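Local coordinates for protein NALP (Neisseria meningitidis, PDB 1UYN) that forms, through its C-terminal translocator domain, an outer-membrane pore that exports its own passenger, a secreted protease processing other autotransporters and releasing a lactoferrin-receptor lipoprotein, at residues A11-D16 / I136-G141; D16-H21 / D182-D187; R27-V32 / L126-R131; G178-L183 / N237-T242. All blocks are in the same frame, centred on the assembly; numbering follows the deposited sequence.

Interaction 1: A11-D16 / I136-G141; sequences ATVYAD and ISRSTG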
loop_
_atom_site.group_PDB
_atom_site.type_symbol
_atom_site.label_atom_id
_atom_site.label_comp_id
_atom_site.label_asym_id
_atom_site.label_seq_id
_atom_site.Cartn_x
_atom_site.Cartn_y
_atom_site.Cartn_z
ATOM N N ALA A 11 16.702 -17.762 8.455
ATOM C CA ALA A 11 16.646 -16.466 7.755
ATOM C C ALA A 11 15.184 -16.024 7.500
ATOM O O ALA A 11 14.739 -15.777 6.357
ATOM C CB ALA A 11 17.396 -16.568 6.454
ATOM N N THR A 12 14.429 -15.900 8.584
ATOM C CA THR A 12 13.060 -15.403 8.492
ATOM C C THR A 12 13.062 -13.929 8.138
ATOM O O THR A 12 11.995 -13.388 7.779
ATOM C CB THR A 12 12.336 -15.511 9.828
ATOM O OG1 THR A 12 13.113 -14.836 10.826
ATOM C CG2 THR A 12 12.176 -16.949 10.296
ATOM N N VAL A 13 14.224 -13.277 8.276
ATOM C CA VAL A 13 14.335 -11.848 8.014
ATOM C C VAL A 13 14.103 -11.492 6.552
ATOM O O VAL A 13 13.488 -10.456 6.259
ATOM C CB VAL A 13 15.664 -11.228 8.532
ATOM C CG1 VAL A 13 16.905 -11.662 7.680
ATOM C CG2 VAL A 13 15.533 -9.725 8.589
ATOM N N TYR A 14 14.510 -12.345 5.636
ATOM C CA TYR A 14 14.154 -12.099 4.260
ATOM C C TYR A 14 12.653 -12.256 3.982
ATOM O O TYR A 14 12.086 -11.429 3.301
ATOM C CB TYR A 14 14.975 -12.951 3.339
ATOM C CG TYR A 14 16.411 -12.630 3.460
ATOM C CD1 TYR A 14 16.955 -11.634 2.720
ATOM C CD2 TYR A 14 17.234 -13.328 4.340
ATOM C CE1 TYR A 14 18.297 -11.308 2.856
ATOM C CE2 TYR A 14 18.578 -13.021 4.468
ATOM C CZ TYR A 14 19.088 -12.007 3.729
ATOM O OH TYR A 14 20.391 -11.663 3.819
ATOM N N ALA A 15 12.015 -13.311 4.488
ATOM C CA ALA A 15 10.561 -13.490 4.301
ATOM C C ALA A 15 9.776 -12.311 4.852
ATOM O O ALA A 15 8.869 -11.827 4.220
ATOM C CB ALA A 15 10.067 -14.767 4.984
ATOM N N ASP A 16 10.154 -11.877 6.043
ATOM C CA ASP A 16 9.469 -10.850 6.788
ATOM C C ASP A 16 9.578 -9.477 6.177
ATOM O O ASP A 16 8.612 -8.711 6.199
ATOM C CB ASP A 16 10.068 -10.796 8.199
ATOM C CG ASP A 16 9.684 -11.995 9.044
ATOM O OD1 ASP A 16 8.802 -12.751 8.611
ATOM O OD2 ASP A 16 10.210 -12.283 10.145
ATOM N N ILE A 136 19.662 -6.496 3.858
ATOM C CA ILE A 136 19.545 -7.115 5.149
ATOM C C ILE A 136 20.890 -7.056 5.774
ATOM O O ILE A 136 21.844 -7.275 5.103
ATOM C CB ILE A 136 19.121 -8.562 4.958
ATOM C CG1 ILE A 136 17.586 -8.679 4.878
ATOM C CG2 ILE A 136 19.616 -9.395 6.089
ATOM C CD1 ILE A 136 16.907 -7.872 3.785
ATOM N N SER A 137 20.977 -6.702 7.046
ATOM C CA SER A 137 22.102 -7.145 7.853
ATOM C C SER A 137 21.587 -7.912 9.056
ATOM O O SER A 137 20.590 -7.536 9.652
ATOM C CB SER A 137 23.004 -6.005 8.288
ATOM O OG SER A 137 22.254 -4.855 8.448
ATOM N N ARG A 138 22.253 -9.023 9.363
ATOM C CA ARG A 138 21.903 -9.843 10.511
ATOM C C ARG A 138 23.112 -10.223 11.333
ATOM O O ARG A 138 24.042 -10.853 10.828
ATOM C CB ARG A 138 21.171 -11.157 10.144
ATOM C CG ARG A 138 21.077 -11.553 8.724
ATOM C CD ARG A 138 20.479 -12.945 8.574
ATOM N NE ARG A 138 21.493 -13.863 8.068
ATOM C CZ ARG A 138 21.807 -15.034 8.591
ATOM N NH1 ARG A 138 21.200 -15.487 9.672
ATOM N NH2 ARG A 138 22.744 -15.767 8.015
ATOM N N SER A 139 23.065 -9.845 12.607
ATOM C CA SER A 139 23.986 -10.353 13.596
ATOM C C SER A 139 23.961 -11.860 13.512
ATOM O O SER A 139 22.908 -12.493 13.584
ATOM C CB SER A 139 23.610 -9.887 15.007
ATOM O OG SER A 139 22.450 -10.558 15.470
ATOM N N THR A 140 25.138 -12.413 13.306
ATOM C CA THR A 140 25.319 -13.827 13.175
ATOM C C THR A 140 26.202 -14.337 14.308
ATOM O O THR A 140 26.331 -15.538 14.473
ATOM C CB THR A 140 25.938 -14.104 11.798
ATOM O OG1 THR A 140 26.001 -15.519 11.560
ATOM C CG2 THR A 140 27.396 -13.640 11.725
ATOM N N GLY A 141 26.792 -13.427 15.092
ATOM C CA GLY A 141 27.767 -13.786 16.126
ATOM C C GLY A 141 28.191 -12.625 17.030
ATOM O O GLY A 141 27.396 -11.733 17.309
#
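Y14 lays one face of its ring against the side chain of I136, with I136 CG1 over that face at 3.4 Å from Y14 CE1. The ring and the isoleucine cross at a slant. While I136 CG1 sits near the CE1 side, the other branch reaches the phenol end, I136 CG2 coming within 3.3 Å of Y14 OH. With chi1 at -87°, CG1 stands beside the I136 backbone N and CG2 anti to it, and the two branches spread along the ring from CE1 to the hydroxyl. A11 CB meets the Y14 ring edge in plane from within the same segment.

V13 extends the apolar patch. Its CG1 lies 3.9 Å from I136 CG2 and the same distance from R138 CD. The arginine therefore contributes its aliphatic part here, and a bend at chi3 carries the guanidinium onward.

The contact joins the first turn of helix 12-34, which runs inside the barrel, to the wall strand 121-139. The axes of segments 12-16 and 136-139 approach to 9.6 Å. F189 also meets the Y14 ring.

No hydrogen bond spans the two segments, yet both polar ends converge on E191: Y14 OH bonds to its OE2, and R138 NE forms a salt bridge to that atom. Beside the apolar packing, a phenol and a cation thus meet one carboxylate, which would probably favour its anionic form.

Interaction 2: D16-H21 / D182-D187; sequences DSTAAH and DLLKQD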
loop_
_atom_site.group_PDB
_atom_site.type_symbol
_atom_site.label_atom_id
_atom_site.label_comp_id
_atom_site.label_asym_id
_atom_site.label_seq_id
_atom_site.Cartn_x
_atom_site.Cartn_y
_atom_site.Cartn_z
ATOM N N ASP A 16 10.154 -11.877 6.043
ATOM C CA ASP A 16 9.469 -10.850 6.788
ATOM C C ASP A 16 9.578 -9.477 6.177
ATOM O O ASP A 16 8.612 -8.711 6.199
ATOM C CB ASP A 16 10.068 -10.796 8.199
ATOM C CG ASP A 16 9.684 -11.995 9.044
ATOM O OD1 ASP A 16 8.802 -12.751 8.611
ATOM O OD2 ASP A 16 10.210 -12.283 10.145
ATOM N N SER A 17 10.761 -9.125 5.698
ATOM C CA SER A 17 10.962 -7.830 5.029
ATOM C C SER A 17 10.189 -7.792 3.729
ATOM O O SER A 17 9.439 -6.846 3.470
ATOM C CB SER A 17 12.420 -7.542 4.778
ATOM O OG SER A 17 13.082 -8.666 4.229
ATOM N N THR A 18 10.290 -8.847 2.928
ATOM C CA THR A 18 9.448 -8.923 1.729
ATOM C C THR A 18 7.973 -8.778 2.058
ATOM O O THR A 18 7.274 -7.996 1.434
ATOM C CB THR A 18 9.644 -10.221 0.992
ATOM O OG1 THR A 18 11.028 -10.389 0.679
ATOM C CG2 THR A 18 8.947 -10.148 -0.348
ATOM N N ALA A 19 7.504 -9.538 3.031
ATOM C CA ALA A 19 6.118 -9.413 3.523
ATOM C C ALA A 19 5.761 -7.966 3.925
ATOM O O ALA A 19 4.664 -7.483 3.609
ATOM C CB ALA A 19 5.916 -10.325 4.721
ATOM N N ALA A 20 6.676 -7.301 4.644
ATOM C CA ALA A 20 6.474 -5.912 5.067
ATOM C C ALA A 20 6.334 -4.963 3.889
ATOM O O ALA A 20 5.560 -4.030 3.950
ATOM C CB ALA A 20 7.608 -5.449 5.966
ATOM N N HIS A 21 7.074 -5.226 2.815
ATOM C CA HIS A 21 6.998 -4.418 1.600
ATOM C C HIS A 21 5.655 -4.601 0.860
ATOM O O HIS A 21 4.983 -3.614 0.528
ATOM C CB HIS A 21 8.145 -4.735 0.643
ATOM C CG HIS A 21 8.005 -4.063 -0.680
ATOM N ND1 HIS A 21 8.102 -2.702 -0.831
ATOM C CD2 HIS A 21 7.700 -4.550 -1.900
ATOM C CE1 HIS A 21 7.911 -2.384 -2.097
ATOM N NE2 HIS A 21 7.664 -3.489 -2.769
ATOM N N ASP A 182 -1.743 -10.073 -5.693
ATOM C CA ASP A 182 -0.343 -9.673 -5.601
ATOM C C ASP A 182 0.494 -10.767 -6.136
ATOM O O ASP A 182 0.466 -11.867 -5.599
ATOM C CB ASP A 182 0.095 -9.497 -4.153
ATOM C CG ASP A 182 -0.616 -8.400 -3.458
ATOM O OD1 ASP A 182 -1.194 -7.517 -4.138
ATOM O OD2 ASP A 182 -0.648 -8.367 -2.214
ATOM N N LEU A 183 1.270 -10.465 -7.158
ATOM C CA LEU A 183 2.229 -11.406 -7.725
ATOM C C LEU A 183 3.623 -10.909 -7.384
ATOM O O LEU A 183 4.031 -9.852 -7.824
ATOM C CB LEU A 183 2.061 -11.451 -9.230
ATOM C CG LEU A 183 2.846 -12.489 -10.011
ATOM C CD1 LEU A 183 2.610 -13.931 -9.496
ATOM C CD2 LEU A 183 2.443 -12.384 -11.434
ATOM N N LEU A 184 4.371 -11.679 -6.609
ATOM C CA LEU A 184 5.707 -11.267 -6.191
ATOM C C LEU A 184 6.659 -12.236 -6.849
ATOM O O LEU A 184 6.517 -13.419 -6.659
ATOM C CB LEU A 184 5.852 -11.355 -4.676
ATOM C CG LEU A 184 7.245 -10.890 -4.206
ATOM C CD1 LEU A 184 7.140 -9.683 -3.316
ATOM C CD2 LEU A 184 7.947 -11.998 -3.474
ATOM N N LYS A 185 7.585 -11.741 -7.655
ATOM C CA LYS A 185 8.700 -12.561 -8.109
ATOM C C LYS A 185 9.946 -11.983 -7.405
ATOM O O LYS A 185 10.242 -10.790 -7.534
ATOM C CB LYS A 185 8.826 -12.532 -9.640
ATOM C CG LYS A 185 7.494 -12.719 -10.484
ATOM C CD LYS A 185 7.512 -13.993 -11.386
ATOM C CE LYS A 185 6.950 -13.847 -12.860
ATOM N NZ LYS A 185 6.856 -12.428 -13.347
ATOM N N GLN A 186 10.632 -12.775 -6.602
ATOM C CA GLN A 186 11.865 -12.339 -5.964
ATOM C C GLN A 186 13.048 -13.173 -6.460
ATOM O O GLN A 186 12.959 -14.397 -6.460
ATOM C CB GLN A 186 11.744 -12.486 -4.460
ATOM C CG GLN A 186 12.915 -11.948 -3.658
ATOM C CD GLN A 186 12.618 -11.930 -2.150
ATOM O OE1 GLN A 186 11.877 -11.034 -1.644
ATOM N NE2 GLN A 186 13.159 -12.939 -1.430
ATOM N N ASP A 187 14.140 -12.502 -6.846
ATOM C CA ASP A 187 15.387 -13.146 -7.256
ATOM C C ASP A 187 16.124 -13.899 -6.164
ATOM O O ASP A 187 15.972 -13.678 -4.969
ATOM C CB ASP A 187 16.390 -12.119 -7.806
ATOM C CG ASP A 187 15.875 -11.352 -9.032
ATOM O OD1 ASP A 187 14.753 -11.681 -9.499
ATOM O OD2 ASP A 187 16.536 -10.415 -9.582
HETATM O O HOH W 1 11.889 -12.973 1.077
#
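T18 points from the helix toward the strand, its hydroxyl bonding Q186 and its methyl packing mainly on L184. The hydroxyl donates to the amide, with T18 OG1 2.6 Å from Q186 OE1. The donor approaches in the carbonyl plane, on a lone pair, at a C=O...donor angle of 137°. Q186 reaches this far because its CG stands opposite the backbone N (chi1 -175°) and the chain stays extended beyond it, carrying the amide away from the wall.

Water 1 closes the group on the nitrogen side. It donates to T18 OG1 at 2.8 Å and accepts from Q186 NE2 at 2.8 Å, so both ends of the amide are tied, directly or through water, to a single hydroxyl. This is consistent with the modelled orientation of the amide, OE1 toward the hydroxyl. OE1 also bonds to Y132 OH. T18 OG1 is hydrogen-bonded to Y14 O as well, one turn earlier in the helix, although its one proton must then be shared between two acceptors.

Helix 12-34 threads the lumen of the twelve-stranded autotransporter barrel, and strand 172-192 is part of the surrounding wall; L184 and Q186, two apart on that strand, both face inward. T18 CG2 is 3.5 Å from L184 CD1 and 3.8 Å from L184 CD2, so the methyl rests against the fork of the leucine while the two side chains cross at a slant. The same methyl lies 3.3 Å from Q186 OE1. Y132, from the wall strand 121-139, packs against both T18 and L184, and Y241 of a loop touches T18 as well.

Interaction 3: R27-V32 / L126-R131; sequences RRLKAV and LFSYGR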
loop_
_atom_site.group_PDB
_atom_site.type_symbol
_atom_site.label_atom_id
_atom_site.label_comp_id
_atom_site.label_asym_id
_atom_site.label_seq_id
_atom_site.Cartn_x
_atom_site.Cartn_y
_atom_site.Cartn_z
ATOM N N ARG A 27 -1.312 -0.565 0.613
ATOM C CA ARG A 27 -1.847 0.726 0.988
ATOM C C ARG A 27 -1.475 1.757 -0.072
ATOM O O ARG A 27 -2.288 2.648 -0.369
ATOM C CB ARG A 27 -1.370 1.159 2.361
ATOM C CG ARG A 27 -1.901 0.281 3.500
ATOM C CD ARG A 27 -1.481 0.802 4.834
ATOM N NE ARG A 27 -0.115 0.400 5.083
ATOM C CZ ARG A 27 0.207 -0.806 5.499
ATOM N NH1 ARG A 27 -0.748 -1.716 5.718
ATOM N NH2 ARG A 27 1.479 -1.115 5.708
ATOM N N ARG A 28 -0.284 1.630 -0.663
ATOM C CA ARG A 28 0.093 2.557 -1.727
ATOM C C ARG A 28 -0.927 2.504 -2.839
ATOM O O ARG A 28 -1.300 3.537 -3.386
ATOM C CB ARG A 28 1.490 2.262 -2.296
ATOM C CG ARG A 28 2.557 2.505 -1.284
ATOM C CD ARG A 28 3.940 2.162 -1.738
ATOM N NE ARG A 28 4.918 2.280 -0.638
ATOM C CZ ARG A 28 5.596 1.260 -0.111
ATOM N NH1 ARG A 28 5.412 -0.004 -0.531
ATOM N NH2 ARG A 28 6.452 1.492 0.869
ATOM N N LEU A 29 -1.370 1.300 -3.176
ATOM C CA LEU A 29 -2.388 1.124 -4.202
ATOM C C LEU A 29 -3.752 1.729 -3.760
ATOM O O LEU A 29 -4.486 2.315 -4.572
ATOM C CB LEU A 29 -2.541 -0.357 -4.524
ATOM C CG LEU A 29 -3.393 -0.611 -5.778
ATOM C CD1 LEU A 29 -2.639 -0.227 -7.065
ATOM C CD2 LEU A 29 -3.888 -2.009 -5.834
ATOM N N LYS A 30 -4.085 1.577 -2.477
ATOM C CA LYS A 30 -5.323 2.136 -1.932
ATOM C C LYS A 30 -5.349 3.624 -2.218
ATOM O O LYS A 30 -6.357 4.163 -2.625
ATOM C CB LYS A 30 -5.414 1.915 -0.411
ATOM C CG LYS A 30 -6.549 0.990 0.098
ATOM C CD LYS A 30 -6.106 0.165 1.423
ATOM C CE LYS A 30 -5.961 -1.373 1.183
ATOM N NZ LYS A 30 -4.781 -2.047 1.920
ATOM N N ALA A 31 -4.220 4.273 -2.030
ATOM C CA ALA A 31 -4.104 5.720 -2.115
ATOM C C ALA A 31 -4.361 6.257 -3.546
ATOM O O ALA A 31 -4.984 7.295 -3.764
ATOM C CB ALA A 31 -2.709 6.138 -1.600
ATOM N N VAL A 32 -3.864 5.528 -4.517
ATOM C CA VAL A 32 -4.079 5.842 -5.907
ATOM C C VAL A 32 -5.550 5.596 -6.291
ATOM O O VAL A 32 -6.122 6.313 -7.113
ATOM C CB VAL A 32 -3.123 4.943 -6.752
ATOM C CG1 VAL A 32 -3.394 5.026 -8.267
ATOM C CG2 VAL A 32 -1.695 5.314 -6.443
ATOM N N LEU A 126 -7.382 -1.586 -11.084
ATOM C CA LEU A 126 -6.107 -1.096 -10.549
ATOM C C LEU A 126 -4.985 -2.018 -11.033
ATOM O O LEU A 126 -5.175 -3.210 -11.167
ATOM C CB LEU A 126 -6.121 -1.086 -9.013
ATOM C CG LEU A 126 -7.351 -0.429 -8.359
ATOM C CD1 LEU A 126 -7.442 -0.717 -6.898
ATOM C CD2 LEU A 126 -7.358 1.072 -8.582
ATOM N N PHE A 127 -3.831 -1.437 -11.315
ATOM C CA PHE A 127 -2.640 -2.192 -11.694
ATOM C C PHE A 127 -1.394 -1.487 -11.145
ATOM O O PHE A 127 -1.325 -0.267 -11.058
ATOM C CB PHE A 127 -2.551 -2.303 -13.212
ATOM C CG PHE A 127 -1.257 -2.885 -13.699
ATOM C CD1 PHE A 127 -1.061 -4.271 -13.700
ATOM C CD2 PHE A 127 -0.215 -2.063 -14.136
ATOM C CE1 PHE A 127 0.145 -4.843 -14.141
ATOM C CE2 PHE A 127 0.994 -2.638 -14.602
ATOM C CZ PHE A 127 1.161 -4.027 -14.591
ATOM N N SER A 128 -0.403 -2.245 -10.761
ATOM C CA SER A 128 0.838 -1.657 -10.290
ATOM C C SER A 128 1.983 -2.599 -10.615
ATOM O O SER A 128 1.827 -3.835 -10.679
ATOM C CB SER A 128 0.763 -1.374 -8.804
ATOM O OG SER A 128 0.853 -2.586 -8.078
ATOM N N TYR A 129 3.123 -1.989 -10.894
ATOM C CA TYR A 129 4.341 -2.723 -11.172
ATOM C C TYR A 129 5.352 -1.969 -10.379
ATOM O O TYR A 129 5.527 -0.771 -10.606
ATOM C CB TYR A 129 4.721 -2.713 -12.662
ATOM C CG TYR A 129 5.940 -3.537 -12.979
ATOM C CD1 TYR A 129 7.221 -2.998 -12.897
ATOM C CD2 TYR A 129 5.819 -4.863 -13.337
ATOM C CE1 TYR A 129 8.353 -3.766 -13.199
ATOM C CE2 TYR A 129 6.941 -5.650 -13.636
ATOM C CZ TYR A 129 8.212 -5.105 -13.575
ATOM O OH TYR A 129 9.339 -5.913 -13.874
ATOM N N GLY A 130 5.998 -2.657 -9.445
ATOM C CA GLY A 130 7.150 -2.092 -8.806
ATOM C C GLY A 130 8.295 -3.058 -8.654
ATOM O O GLY A 130 8.142 -4.274 -8.720
ATOM N N ARG A 131 9.451 -2.472 -8.431
ATOM C CA ARG A 131 10.644 -3.186 -8.146
ATOM C C ARG A 131 11.031 -2.872 -6.724
ATOM O O ARG A 131 10.681 -1.841 -6.193
ATOM C CB ARG A 131 11.731 -2.740 -9.094
ATOM C CG ARG A 131 11.379 -2.905 -10.550
ATOM C CD ARG A 131 11.638 -4.310 -11.057
ATOM N NE ARG A 131 12.929 -4.345 -11.734
ATOM C CZ ARG A 131 13.895 -5.208 -11.449
ATOM N NH1 ARG A 131 13.739 -6.153 -10.502
ATOM N NH2 ARG A 131 15.042 -5.121 -12.111
#
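L29 drives its isobutyl end from the helix onto the inward face of the strand, between L126 and S128. Its CD2 packs on L126, 3.9 Å from L126 CD1 and 4.0 Å from L126 CB. The second methyl lies over both L126 CB and the serine, with L29 CD1 4.0 Å from S128 CB, and it also passes 4.2 Å from the backbone oxygen F127 O. The fork of the leucine thus rests on the inner face of the strand. Setting CG opposite the backbone N (chi1 -169°) extends L29 toward the wall, and the L126 side chain runs obliquely across it.

One layer out, F110 of strand 100-117 touches L29, V32, R28 and S128, flanking the patch. Q156 of strand 145-163 touches L29, and Q156 OE1 accepts a hydrogen bond from S128 OG, so the serine offers its carbon to the leucine and its hydroxyl to the neighbouring strand. F127 points the opposite way, out of the barrel.

Farther round the helix the surroundings are charged. R27 to D52, R28 to T69 and K30 to E233 link the helix to other strands, while R27-D23 and R28-Q25 stay within the helix. The axis of segment 27-32 passes that of 126-131 at 9.5 Å, their directions 133° apart.

Between the two segments no hydrogen bond forms. L29 and L126 make a small apolar patch inside a pore described as hydrophilic, so this contact is van der Waals packing, and the helix's polar links to the wall lie elsewhere round it.

Interaction 4: G178-L183 / N237-T242; sequences GLRYDL and NGRDYT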
loop_
_atom_site.group_PDB
_atom_site.type_symbol
_atom_site.label_atom_id
_atom_site.label_comp_id
_atom_site.label_asym_id
_atom_site.label_seq_id
_atom_site.Cartn_x
_atom_site.Cartn_y
_atom_site.Cartn_z
ATOM N N GLY A 178 -13.872 -5.759 -3.348
ATOM C CA GLY A 178 -13.325 -6.515 -4.456
ATOM C C GLY A 178 -12.165 -7.412 -4.123
ATOM O O GLY A 178 -12.116 -8.016 -3.083
ATOM N N LEU A 179 -11.254 -7.539 -5.077
ATOM C CA LEU A 179 -10.131 -8.386 -4.917
ATOM C C LEU A 179 -8.886 -7.637 -5.343
ATOM O O LEU A 179 -8.959 -6.725 -6.133
ATOM C CB LEU A 179 -10.335 -9.621 -5.771
ATOM C CG LEU A 179 -11.605 -10.426 -5.548
ATOM C CD1 LEU A 179 -11.716 -11.388 -6.697
ATOM C CD2 LEU A 179 -11.631 -11.168 -4.209
ATOM N N ARG A 180 -7.739 -8.030 -4.795
ATOM C CA ARG A 180 -6.441 -7.570 -5.277
ATOM C C ARG A 180 -5.577 -8.815 -5.374
ATOM O O ARG A 180 -5.538 -9.579 -4.459
ATOM C CB ARG A 180 -5.830 -6.590 -4.297
ATOM C CG ARG A 180 -4.539 -5.923 -4.810
ATOM C CD ARG A 180 -3.408 -5.909 -3.775
ATOM N NE ARG A 180 -3.818 -5.250 -2.560
ATOM C CZ ARG A 180 -3.404 -5.555 -1.341
ATOM N NH1 ARG A 180 -2.567 -6.553 -1.110
ATOM N NH2 ARG A 180 -3.874 -4.844 -0.318
ATOM N N TYR A 181 -4.916 -9.027 -6.491
ATOM C CA TYR A 181 -3.998 -10.130 -6.646
ATOM C C TYR A 181 -2.579 -9.591 -6.619
ATOM O O TYR A 181 -2.263 -8.741 -7.424
ATOM C CB TYR A 181 -4.234 -10.805 -7.990
ATOM C CG TYR A 181 -3.473 -12.104 -8.168
ATOM C CD1 TYR A 181 -3.774 -13.194 -7.387
ATOM C CD2 TYR A 181 -2.473 -12.236 -9.135
ATOM C CE1 TYR A 181 -3.090 -14.397 -7.524
ATOM C CE2 TYR A 181 -1.789 -13.434 -9.308
ATOM C CZ TYR A 181 -2.111 -14.521 -8.480
ATOM O OH TYR A 181 -1.483 -15.752 -8.590
ATOM N N ASP A 182 -1.743 -10.073 -5.693
ATOM C CA ASP A 182 -0.343 -9.673 -5.601
ATOM C C ASP A 182 0.494 -10.767 -6.136
ATOM O O ASP A 182 0.466 -11.867 -5.599
ATOM C CB ASP A 182 0.095 -9.497 -4.153
ATOM C CG ASP A 182 -0.616 -8.400 -3.458
ATOM O OD1 ASP A 182 -1.194 -7.517 -4.138
ATOM O OD2 ASP A 182 -0.648 -8.367 -2.214
ATOM N N LEU A 183 1.270 -10.465 -7.158
ATOM C CA LEU A 183 2.229 -11.406 -7.725
ATOM C C LEU A 183 3.623 -10.909 -7.384
ATOM O O LEU A 183 4.031 -9.852 -7.824
ATOM C CB LEU A 183 2.061 -11.451 -9.230
ATOM C CG LEU A 183 2.846 -12.489 -10.011
ATOM C CD1 LEU A 183 2.610 -13.931 -9.496
ATOM C CD2 LEU A 183 2.443 -12.384 -11.434
ATOM N N ASN A 237 -5.688 -16.708 0.175
ATOM C CA ASN A 237 -4.777 -17.850 0.057
ATOM C C ASN A 237 -3.467 -17.601 0.741
ATOM O O ASN A 237 -3.320 -16.662 1.492
ATOM C CB ASN A 237 -4.570 -18.260 -1.403
ATOM C CG ASN A 237 -3.779 -17.238 -2.232
ATOM O OD1 ASN A 237 -4.002 -16.016 -2.143
ATOM N ND2 ASN A 237 -2.899 -17.743 -3.104
ATOM N N GLY A 238 -2.499 -18.451 0.497
ATOM C CA GLY A 238 -1.218 -18.364 1.187
ATOM C C GLY A 238 -0.355 -17.198 0.786
ATOM O O GLY A 238 -0.318 -16.776 -0.382
ATOM N N ARG A 239 0.334 -16.642 1.765
ATOM C CA ARG A 239 1.262 -15.566 1.486
ATOM C C ARG A 239 2.508 -15.928 2.226
ATOM O O ARG A 239 2.745 -15.466 3.317
ATOM C CB ARG A 239 0.726 -14.225 1.937
ATOM C CG ARG A 239 1.544 -13.055 1.430
ATOM C CD ARG A 239 1.177 -11.737 2.046
ATOM N NE ARG A 239 -0.096 -11.167 1.568
ATOM C CZ ARG A 239 -0.254 -10.487 0.417
ATOM N NH1 ARG A 239 0.767 -10.314 -0.433
ATOM N NH2 ARG A 239 -1.441 -9.999 0.112
ATOM N N ASP A 240 3.274 -16.814 1.610
ATOM C CA ASP A 240 4.550 -17.296 2.124
ATOM C C ASP A 240 5.673 -16.686 1.295
ATOM O O ASP A 240 5.736 -16.899 0.062
ATOM C CB ASP A 240 4.584 -18.814 1.956
ATOM C CG ASP A 240 5.457 -19.521 2.970
ATOM O OD1 ASP A 240 6.342 -18.886 3.610
ATOM O OD2 ASP A 240 5.299 -20.765 3.138
ATOM N N TYR A 241 6.532 -15.928 1.959
ATOM C CA TYR A 241 7.711 -15.394 1.322
ATOM C C TYR A 241 8.973 -16.009 1.893
ATOM O O TYR A 241 10.054 -15.492 1.713
ATOM C CB TYR A 241 7.714 -13.888 1.438
ATOM C CG TYR A 241 6.551 -13.234 0.731
ATOM C CD1 TYR A 241 6.088 -13.724 -0.496
ATOM C CD2 TYR A 241 5.940 -12.113 1.275
ATOM C CE1 TYR A 241 5.014 -13.150 -1.145
ATOM C CE2 TYR A 241 4.852 -11.493 0.632
ATOM C CZ TYR A 241 4.384 -12.030 -0.585
ATOM O OH TYR A 241 3.321 -11.456 -1.240
ATOM N N THR A 242 8.841 -17.153 2.533
ATOM C CA THR A 242 9.990 -17.894 3.000
ATOM C C THR A 242 10.721 -18.502 1.818
ATOM O O THR A 242 10.142 -19.272 1.065
ATOM C CB THR A 242 9.544 -18.966 3.983
ATOM O OG1 THR A 242 9.109 -18.318 5.190
ATOM C CG2 THR A 242 10.695 -19.819 4.410
HETATM O O HOH W 2 1.967 -12.785 -2.808
#
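D182 and R239 meet in a salt bridge that rests on one oxygen. R239 presents its NH1-NH2 end, and both R239 NH1 and R239 NH2 lie 3.0 Å from D182 OD2. The oxygen is near the guanidinium plane, but the carboxylate is turned 48° against it. NH1 meets the anti lone pair, and NH2 comes to the same side from 32° out of the carboxylate plane. R180 NH1, two residues before the aspartate, takes the syn lone pair, 2.9 Å from D182 OD2. Three N-H groups therefore grip one atom, all through bent bonds, and the two arginines, with R180 NH1 3.8 Å from R239 NH2, gather round a shared anion. E233 and D235 supply further negative charge, bonding R180 NH2 and R239 NE.

This network sits inside the barrel: strand 172-192 is wall, and residues 237-242 belong to the loop joining strands 224-235 and 265-278, which folds into the lumen against helix 12-34.

Further hydrogen bonds involve the loop. R239 NH1 also donates to Y241 OH at 2.9 Å, and a bend at chi3 (-74°) turns the guanidinium toward both tyrosine and aspartate. Water 2 joins that phenol to the backbone oxygen of D182, to which it donates over a long 3.3 Å. D240 forms an Asx turn, its OD1 accepting from T242 N at 3.2 Å from above the carboxylate plane.

How the interactions relate
Interactions 1, 2 and 3 follow helix 12-34 down the barrel, interactions 1 and 3 on the same wall strand 121-139 with centres about 27 Å apart. Interaction 2 lies between, touching interaction 1 where I136 CD1 is 3.9 Å from S17 OG. Interaction 4 shares D182 and L183 with interaction 2, their centres about 10 Å apart; Y241 packs on T18, A19 and L184, and A15 CB lies 3.4 Å from Y241 O. Interactions 3 and 4 meet through L29 and R180, and E233 pairs with both K30 and R180. All four contacts lie inside the barrel; the bound detergent lies outside the wall, about 12 Å from the outward-pointing F127 side chain of interaction 3.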